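Local coordinates for putative carboxynorspermidine decarboxylase protein (Sinorhizobium meliloti, PDB 3MT1) that probably catalyses the pyridoxal 5'-phosphate-dependent decarboxylation of carboxynorspermidine and carboxyspermidine, giving norspermidine and spermidine, at residues Gly113-Leu118 with Val191-Leu196. Sequence-based numbering, arbitrary orientation.
Sequences GIARGL and VDWVSL
Trp-193 lays its indole along the backbone from Ala-115 to Gly-117 and is the one side chain of 191-196 that reaches the other segment. Its NE1, CZ2 and CH2 do the touching. At the pyrrole end NE1 lies 4.0 Å from CB of Ala-115, whose methyl points toward the incoming ring. Further along, CZ2 sits 3.9 Å from the carbonyl oxygen of Arg-116, and at the benzo end CH2 comes to 3.7 Å from CA of Gly-117. All three partners meet the indole obliquely. At Gly-117 there is no room for a CB beside CH2. Strands 115-119 and 193-195 are part of the eight-stranded parallel barrel of the fold type III (alanine racemase-like) enzymes, to which class-II decarboxylases belong; strand 158-160 lies between them in the order, and the axes of 115-118 and 193-195 approach to 8.9 Å at 51°. The indole projects into the barrel and reaches past strand 158-160 to meet 115-117. With CG set between the backbone N and the carbonyl carbon (chi1 60°), the indole extends toward 113-118, where NE1 donates a hydrogen bond to OD1 of Asn-157 and the ring makes a cation-pi contact with Lys-95. A leucine in place of Trp-193 would probably leave Asn-157 OD1 without this donor, Lys-95 without its aromatic partner, and a gap beside Gly-117. Arg-116 brings only its carbonyl to the indole: its side chain leads away from Trp-193, and NE bonds to the carbonyl oxygen of Arg-155.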
loop_
_atom_site.group_PDB
_atom_site.type_symbol
_atom_site.label_atom_id
_atom_site.label_comp_id
_atom_site.label_asym_id
_atom_site.label_seq_id
_atom_site.Cartn_x
_atom_site.Cartn_y
_atom_site.Cartn_z
ATOM N N GLY B 113 22.924 25.696 -11.074
ATOM C CA GLY B 113 24.247 25.079 -11.135
ATOM C C GLY B 113 24.344 23.768 -11.896
ATOM O O GLY B 113 25.430 23.293 -12.172
ATOM N N ILE B 114 23.207 23.170 -12.216
ATOM C CA ILE B 114 23.178 21.870 -12.844
ATOM C C ILE B 114 22.380 21.960 -14.125
ATOM O O ILE B 114 21.710 22.978 -14.365
ATOM C CB ILE B 114 22.573 20.785 -11.902
ATOM C CG1 ILE B 114 21.195 21.222 -11.383
ATOM C CG2 ILE B 114 23.554 20.443 -10.742
ATOM C CD1 ILE B 114 20.423 20.140 -10.692
ATOM N N ALA B 115 22.464 20.903 -14.935
ATOM C CA ALA B 115 21.746 20.783 -16.209
ATOM C C ALA B 115 20.222 20.671 -15.982
ATOM O O ALA B 115 19.780 19.899 -15.137
ATOM C CB ALA B 115 22.265 19.568 -17.005
ATOM N N ARG B 116 19.436 21.448 -16.724
ATOM C CA ARG B 116 18.006 21.471 -16.541
ATOM C C ARG B 116 17.340 20.885 -17.768
ATOM O O ARG B 116 17.806 21.082 -18.902
ATOM C CB ARG B 116 17.522 22.903 -16.259
ATOM C CG ARG B 116 18.016 23.469 -14.892
ATOM C CD ARG B 116 17.904 24.997 -14.766
ATOM N NE ARG B 116 18.436 25.706 -15.937
ATOM C CZ ARG B 116 19.724 25.940 -16.181
ATOM N NH1 ARG B 116 20.681 25.530 -15.344
ATOM N NH2 ARG B 116 20.066 26.585 -17.280
ATOM N N GLY B 117 16.258 20.151 -17.529
ATOM C CA GLY B 117 15.489 19.487 -18.572
ATOM C C GLY B 117 14.012 19.763 -18.432
ATOM O O GLY B 117 13.553 20.305 -17.429
ATOM N N LEU B 118 13.248 19.408 -19.456
ATOM C CA LEU B 118 11.820 19.670 -19.458
ATOM C C LEU B 118 11.161 18.417 -19.989
ATOM O O LEU B 118 11.650 17.826 -20.939
ATOM C CB LEU B 118 11.510 20.888 -20.355
ATOM C CG LEU B 118 10.048 21.359 -20.456
ATOM C CD1 LEU B 118 9.659 22.255 -19.275
ATOM C CD2 LEU B 118 9.752 22.077 -21.768
ATOM N N VAL B 191 19.113 20.688 -28.337
ATOM C CA VAL B 191 19.547 20.439 -26.965
ATOM C C VAL B 191 20.638 19.403 -26.990
ATOM O O VAL B 191 20.979 18.895 -28.052
ATOM C CB VAL B 191 18.403 19.973 -26.041
ATOM C CG1 VAL B 191 17.350 21.042 -25.929
ATOM C CG2 VAL B 191 17.792 18.688 -26.533
ATOM N N ASP B 192 21.201 19.071 -25.835
ATOM C CA ASP B 192 22.276 18.115 -25.886
ATOM C C ASP B 192 22.075 16.814 -25.130
ATOM O O ASP B 192 22.967 15.985 -25.118
ATOM C CB ASP B 192 23.643 18.778 -25.640
ATOM C CG ASP B 192 23.729 19.420 -24.316
ATOM O OD1 ASP B 192 23.112 18.847 -23.412
ATOM O OD2 ASP B 192 24.385 20.479 -24.180
ATOM N N TRP B 193 20.882 16.595 -24.566
ATOM C CA TRP B 193 20.531 15.261 -24.047
ATOM C C TRP B 193 19.039 15.003 -24.016
ATOM O O TRP B 193 18.242 15.924 -23.877
ATOM C CB TRP B 193 21.136 14.987 -22.667
ATOM C CG TRP B 193 20.705 15.945 -21.609
ATOM C CD1 TRP B 193 21.363 17.063 -21.226
ATOM C CD2 TRP B 193 19.509 15.881 -20.790
ATOM N NE1 TRP B 193 20.669 17.700 -20.208
ATOM C CE2 TRP B 193 19.530 17.005 -19.933
ATOM C CE3 TRP B 193 18.431 14.990 -20.709
ATOM C CZ2 TRP B 193 18.526 17.274 -19.009
ATOM C CZ3 TRP B 193 17.417 15.259 -19.780
ATOM C CH2 TRP B 193 17.481 16.397 -18.937
ATOM N N VAL B 194 18.684 13.726 -24.123
ATOM C CA VAL B 194 17.294 13.263 -24.129
ATOM C C VAL B 194 17.170 11.999 -23.309
ATOM O O VAL B 194 18.013 11.104 -23.403
ATOM C CB VAL B 194 16.811 12.905 -25.551
ATOM C CG1 VAL B 194 15.399 12.343 -25.500
ATOM C CG2 VAL B 194 16.817 14.126 -26.432
ATOM N N SER B 195 16.123 11.923 -22.506
ATOM C CA SER B 195 15.835 10.714 -21.784
ATOM C C SER B 195 14.596 10.102 -22.377
ATOM O O SER B 195 13.518 10.743 -22.432
ATOM C CB SER B 195 15.586 10.993 -20.314
ATOM O OG SER B 195 14.590 10.087 -19.837
ATOM N N LEU B 196 14.734 8.862 -22.815
ATOM C CA LEU B 196 13.611 8.197 -23.429
ATOM C C LEU B 196 12.739 7.436 -22.442
ATOM O O LEU B 196 11.836 6.743 -22.867
ATOM C CB LEU B 196 14.075 7.289 -24.561
ATOM C CG LEU B 196 14.652 8.058 -25.741
ATOM C CD1 LEU B 196 15.298 7.081 -26.745
ATOM C CD2 LEU B 196 13.572 8.947 -26.369
#